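Side-chain contacts in D-alanyl-D-alanine carboxypeptidase DacB2 (Mycobacterium tuberculosis H37Rv, PDB 4RYE), which shows D,D-carboxypeptidase activity in vitro and probably cleaves the terminal D-Ala-D-Ala of peptidoglycan stem peptides: residues L55-L58 with D59-L63; V67-D70 with V71-Q75. All blocks are in the same frame, centred on the assembly; numbering follows the deposited sequence.

Contact 1: L55-L58 with D59-L63; sequences LVAL and DELDL
L55, V56 and A57 offer their carbonyls to the amides of D59, E60 and L61 in the last i-to-i+4 bonds of helix 50-60, and L61 is the first residue to leave helical torsions. The final bond, L61 N to A57 O, measures 2.8 Å. A57, with just a methyl to place, suits the buried side near L95; its CB meets L61 CD1 at 4.0 Å. One residue earlier, V56 and E60 run alongside each other in the same direction, and V56 CG1 lies 4.0 Å from E60 OE2. E60 CG sits beside the backbone N (chi1 -51°) and the chain runs on extended, carrying OE1 to a salt bridge with K123, while D59 pairs likewise with K127; both lysines belong to helix 117-130. Beyond the turn, L63 swings back so that its CD2 lies 3.9 Å from L58 CD2, the two side chains meeting at a slant. Leucine suits both places, since L95 and V170 touch both side chains and add to this apolar cluster. The unwinding backbone is bridged by a single water, which donates to L58 O and to L61 O, 2.7 Å from each.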
ATOM      1  N   LEU A  55      -9.079  -2.434   2.433  1.00 14.03           N
ATOM      2  CA  LEU A  55      -9.718  -2.583   3.748  1.00 15.22           C
ATOM      3  C   LEU A  55     -11.238  -2.410   3.691  1.00 16.56           C
ATOM      4  O   LEU A  55     -11.985  -3.179   4.295  1.00 18.30           O
ATOM      5  CB  LEU A  55      -9.161  -1.554   4.728  1.00 20.39           C
ATOM      6  CG  LEU A  55      -7.871  -1.873   5.468  1.00 27.53           C
ATOM      7  CD1 LEU A  55      -7.429  -0.630   6.234  1.00 28.34           C
ATOM      8  CD2 LEU A  55      -8.085  -3.046   6.409  1.00 24.21           C
ATOM      9  N   VAL A  56     -11.697  -1.380   2.983  1.00 14.67           N
ATOM     10  CA  VAL A  56     -13.128  -1.142   2.845  1.00 15.08           C
ATOM     11  C   VAL A  56     -13.779  -2.316   2.103  1.00 19.79           C
ATOM     12  O   VAL A  56     -14.821  -2.835   2.525  1.00 16.40           O
ATOM     13  CB  VAL A  56     -13.407   0.176   2.091  1.00 19.04           C
ATOM     14  CG1 VAL A  56     -14.896   0.294   1.753  1.00 17.41           C
ATOM     15  CG2 VAL A  56     -12.947   1.370   2.920  1.00 17.02           C
ATOM     16  N   ALA A  57     -13.159  -2.736   1.000  1.00 16.44           N
ATOM     17  CA  ALA A  57     -13.697  -3.839   0.197  1.00 16.44           C
ATOM     18  C   ALA A  57     -13.810  -5.122   1.016  1.00 19.02           C
ATOM     19  O   ALA A  57     -14.809  -5.832   0.933  1.00 21.65           O
ATOM     20  CB  ALA A  57     -12.833  -4.080  -1.043  1.00 13.63           C
ATOM     21  N   LEU A  58     -12.782  -5.415   1.805  1.00 16.99           N
ATOM     22  CA  LEU A  58     -12.776  -6.628   2.609  1.00 15.21           C
ATOM     23  C   LEU A  58     -13.802  -6.577   3.724  1.00 19.18           C
ATOM     24  O   LEU A  58     -14.355  -7.608   4.112  1.00 19.28           O
ATOM     25  CB  LEU A  58     -11.382  -6.894   3.178  1.00 20.69           C
ATOM     26  CG  LEU A  58     -10.393  -7.409   2.137  1.00 20.06           C
ATOM     27  CD1 LEU A  58      -8.975  -7.280   2.658  1.00 18.55           C
ATOM     28  CD2 LEU A  58     -10.731  -8.852   1.777  1.00 19.08           C
ATOM     29  N   ASP A  59     -14.071  -5.386   4.240  1.00 16.50           N
ATOM     30  CA  ASP A  59     -15.118  -5.247   5.256  1.00 26.79           C
ATOM     31  C   ASP A  59     -16.529  -5.436   4.697  1.00 27.19           C
ATOM     32  O   ASP A  59     -17.378  -6.038   5.342  1.00 24.13           O
ATOM     33  CB  ASP A  59     -15.041  -3.882   5.948  1.00 30.90           C
ATOM     34  CG  ASP A  59     -13.952  -3.819   7.001  1.00 50.54           C
ATOM     35  OD1 ASP A  59     -13.265  -4.839   7.227  1.00 57.71           O
ATOM     36  OD2 ASP A  59     -13.793  -2.741   7.610  1.00 62.31           O
ATOM     37  N   GLU A  60     -16.780  -4.914   3.501  1.00 23.54           N
ATOM     38  CA  GLU A  60     -18.157  -4.821   3.003  1.00 28.45           C
ATOM     39  C   GLU A  60     -18.545  -5.857   1.957  1.00 22.62           C
ATOM     40  O   GLU A  60     -19.726  -6.182   1.808  1.00 23.16           O
ATOM     41  CB  GLU A  60     -18.418  -3.423   2.432  1.00 28.27           C
ATOM     42  CG  GLU A  60     -18.038  -2.299   3.382  1.00 33.88           C
ATOM     43  CD  GLU A  60     -18.723  -0.982   3.054  1.00 37.37           C
ATOM     44  OE1 GLU A  60     -19.591  -0.952   2.152  1.00 36.17           O
ATOM     45  OE2 GLU A  60     -18.391   0.026   3.716  1.00 36.23           O
ATOM     46  N   LEU A  61     -17.570  -6.365   1.216  1.00 20.66           N
ATOM     47  CA  LEU A  61     -17.887  -7.187   0.047  1.00 21.71           C
ATOM     48  C   LEU A  61     -17.602  -8.662   0.285  1.00 24.89           C
ATOM     49  O   LEU A  61     -16.585  -9.010   0.876  1.00 29.76           O
ATOM     50  CB  LEU A  61     -17.091  -6.704  -1.169  1.00 17.17           C
ATOM     51  CG  LEU A  61     -17.297  -5.270  -1.670  1.00 26.58           C
ATOM     52  CD1 LEU A  61     -16.294  -4.951  -2.793  1.00 24.19           C
ATOM     53  CD2 LEU A  61     -18.736  -5.018  -2.135  1.00 23.23           C
ATOM     54  N   ASP A  62     -18.503  -9.526  -0.170  1.00 22.32           N
ATOM     55  CA  ASP A  62     -18.232 -10.964  -0.220  1.00 27.05           C
ATOM     56  C   ASP A  62     -17.186 -11.202  -1.316  1.00 25.55           C
ATOM     57  O   ASP A  62     -17.268 -10.597  -2.386  1.00 24.88           O
ATOM     58  CB  ASP A  62     -19.514 -11.734  -0.536  1.00 32.30           C
ATOM     59  CG  ASP A  62     -19.332 -13.246  -0.454  1.00 43.21           C
ATOM     60  OD1 ASP A  62     -18.632 -13.824  -1.320  1.00 35.75           O
ATOM     61  OD2 ASP A  62     -19.909 -13.862   0.470  1.00 51.57           O
ATOM     62  N   LEU A  63     -16.212 -12.074  -1.058  1.00 20.77           N
ATOM     63  CA  LEU A  63     -15.091 -12.267  -1.988  1.00 22.16           C
ATOM     64  C   LEU A  63     -15.536 -12.898  -3.298  1.00 26.11           C
ATOM     65  O   LEU A  63     -14.874 -12.748  -4.331  1.00 22.46           O
ATOM     66  CB  LEU A  63     -13.994 -13.129  -1.354  1.00 22.53           C
ATOM     67  CG  LEU A  63     -13.112 -12.513  -0.266  1.00 29.50           C
ATOM     68  CD1 LEU A  63     -12.195 -13.591   0.293  1.00 34.56           C
ATOM     69  CD2 LEU A  63     -12.299 -11.342  -0.811  1.00 25.49           C
TER
HETATM   70  O   HOH W   1     -14.499  -9.689   2.439  1.00 27.01           O

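Contact 2: V67-D70 with V71-Q75; sequences VVAD and VADTQ
D70 and D73 grip each other's backbone amides in a capping box, the reciprocal arrangement in which the residue before a helical turn and the one three places later exchange side-chain-to-main-chain bonds; here it opens the short 3-10 turn at 72-73. D73 can be followed outward. Its CB lies 3.3 Å from D70 O, and its CG is 3.1 Å from D70 OD1, where the two side chains cross at about a right angle. OD1 comes within 3.1 Å of D70 OD1, an approach of like charges with the carboxylate planes 35° apart. OD2, the other carboxylate oxygen, accepts a hydrogen bond from D70 N at 3.0 Å, fairly straight (166°) and met from above the carboxylate plane. The return bond runs from D73 N to D70 OD1, 3.2 Å long; D70 CG stands between its backbone N and carbonyl carbon (chi1 55°), which turns OD1 to D73 N. Aspartate suits both positions because its short side chain brings an oxygen to a nearby amide. T74 tightens the turn, its OG1 bonding V71 O at 2.8 Å. The crowding of the acids is probably eased by H112, whose ND1 is hydrogen-bonded to D73 OD2. The turn follows strand 66-68 after A69; that strand pairs with strand 88-90, and the turn rests against helix 104-113 through H112 and T109.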
ATOM      1  N   VAL A  67     -19.555  -8.353 -10.130  1.00 23.11           N
ATOM      2  CA  VAL A  67     -20.056  -7.117 -10.703  1.00 27.21           C
ATOM      3  C   VAL A  67     -19.849  -7.200 -12.203  1.00 26.85           C
ATOM      4  O   VAL A  67     -18.916  -7.861 -12.667  1.00 27.67           O
ATOM      5  CB  VAL A  67     -19.312  -5.878 -10.134  1.00 24.69           C
ATOM      6  CG1 VAL A  67     -17.845  -5.893 -10.541  1.00 23.96           C
ATOM      7  CG2 VAL A  67     -19.986  -4.574 -10.578  1.00 28.38           C
ATOM      8  N   VAL A  68     -20.737  -6.563 -12.954  1.00 27.46           N
ATOM      9  CA  VAL A  68     -20.566  -6.415 -14.388  1.00 26.65           C
ATOM     10  C   VAL A  68     -19.918  -5.065 -14.627  1.00 29.80           C
ATOM     11  O   VAL A  68     -20.521  -4.027 -14.358  1.00 26.61           O
ATOM     12  CB  VAL A  68     -21.915  -6.477 -15.121  1.00 28.41           C
ATOM     13  CG1 VAL A  68     -21.743  -6.087 -16.585  1.00 30.90           C
ATOM     14  CG2 VAL A  68     -22.518  -7.867 -14.998  1.00 29.01           C
ATOM     15  N   ALA A  69     -18.680  -5.072 -15.101  1.00 25.94           N
ATOM     16  CA  ALA A  69     -17.968  -3.822 -15.319  1.00 25.82           C
ATOM     17  C   ALA A  69     -18.656  -2.968 -16.369  1.00 33.11           C
ATOM     18  O   ALA A  69     -19.118  -3.473 -17.399  1.00 28.79           O
ATOM     19  CB  ALA A  69     -16.551  -4.096 -15.732  1.00 27.06           C
ATOM     20  N   ASP A  70     -18.732  -1.668 -16.125  1.00 30.66           N
ATOM     21  CA  ASP A  70     -19.254  -0.785 -17.167  1.00 34.03           C
ATOM     22  C   ASP A  70     -18.132   0.033 -17.801  1.00 30.57           C
ATOM     23  O   ASP A  70     -16.981  -0.049 -17.369  1.00 28.67           O
ATOM     24  CB  ASP A  70     -20.415   0.084 -16.665  1.00 38.40           C
ATOM     25  CG  ASP A  70     -20.063   0.897 -15.439  1.00 53.32           C
ATOM     26  OD1 ASP A  70     -18.927   1.417 -15.362  1.00 57.65           O
ATOM     27  OD2 ASP A  70     -20.933   1.026 -14.548  1.00 56.47           O
ATOM     28  N   VAL A  71     -18.465   0.801 -18.834  1.00 32.26           N
ATOM     29  CA  VAL A  71     -17.463   1.555 -19.584  1.00 35.13           C
ATOM     30  C   VAL A  71     -16.655   2.496 -18.697  1.00 34.72           C
ATOM     31  O   VAL A  71     -15.428   2.567 -18.820  1.00 36.24           O
ATOM     32  CB  VAL A  71     -18.100   2.319 -20.768  1.00 37.41           C
ATOM     33  CG1 VAL A  71     -17.105   3.286 -21.390  1.00 43.93           C
ATOM     34  CG2 VAL A  71     -18.576   1.331 -21.804  1.00 36.18           C
ATOM     35  N   ALA A  72     -17.334   3.186 -17.784  1.00 32.28           N
ATOM     36  CA  ALA A  72     -16.671   4.131 -16.884  1.00 39.09           C
ATOM     37  C   ALA A  72     -15.590   3.475 -16.021  1.00 41.43           C
ATOM     38  O   ALA A  72     -14.571   4.100 -15.702  1.00 45.12           O
ATOM     39  CB  ALA A  72     -17.696   4.830 -16.007  1.00 40.77           C
ATOM     40  N   ASP A  73     -15.811   2.216 -15.647  1.00 39.11           N
ATOM     41  CA  ASP A  73     -14.865   1.481 -14.804  1.00 37.99           C
ATOM     42  C   ASP A  73     -13.513   1.280 -15.486  1.00 36.27           C
ATOM     43  O   ASP A  73     -12.519   1.014 -14.824  1.00 37.35           O
ATOM     44  CB  ASP A  73     -15.429   0.103 -14.437  1.00 35.66           C
ATOM     45  CG  ASP A  73     -16.687   0.185 -13.602  1.00 34.36           C
ATOM     46  OD1 ASP A  73     -16.907   1.241 -12.976  1.00 36.53           O
ATOM     47  OD2 ASP A  73     -17.446  -0.812 -13.559  1.00 29.06           O
ATOM     48  N   THR A  74     -13.489   1.392 -16.810  1.00 36.95           N
ATOM     49  CA  THR A  74     -12.334   0.968 -17.602  1.00 39.88           C
ATOM     50  C   THR A  74     -11.566   2.121 -18.237  1.00 45.14           C
ATOM     51  O   THR A  74     -10.724   1.897 -19.107  1.00 46.26           O
ATOM     52  CB  THR A  74     -12.768   0.008 -18.735  1.00 40.50           C
ATOM     53  OG1 THR A  74     -13.582   0.713 -19.685  1.00 38.09           O
ATOM     54  CG2 THR A  74     -13.552  -1.161 -18.171  1.00 40.11           C
ATOM     55  N   GLN A  75     -11.837   3.347 -17.798  1.00 45.50           N
ATOM     56  CA  GLN A  75     -11.319   4.524 -18.499  1.00 50.72           C
ATOM     57  C   GLN A  75     -10.206   5.306 -17.801  1.00 47.52           C
ATOM     58  O   GLN A  75      -9.755   6.330 -18.316  1.00 46.78           O
ATOM     59  CB  GLN A  75     -12.460   5.476 -18.871  1.00 58.53           C
ATOM     60  CG  GLN A  75     -13.327   4.990 -20.021  1.00 64.94           C
ATOM     61  CD  GLN A  75     -14.370   6.012 -20.434  1.00 73.33           C
ATOM     62  OE1 GLN A  75     -15.556   5.853 -20.151  1.00 75.19           O
ATOM     63  NE2 GLN A  75     -13.930   7.066 -21.112  1.00 78.04           N
TER

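Contacts 1 and 2 follow each other along the chain, one at the end of helix 50-60 and the other just beyond strand 66-68, so that one closes a helix and the other opens a 3-10 turn. Their centres are 19 Å apart and the segments do not touch. Contact 1 lies nearer the active site: the side chain of A57 is about 10 Å from that of K50, the proton acceptor by similarity, which starts the same helix. Contact 2 lies away from the annotated residues; its centre is about 23 Å from the centre of the chain, that of contact 1 about 16 Å. Its partner H112 nevertheless lies on helix 104-113, which begins just after S102, an active-site residue by similarity.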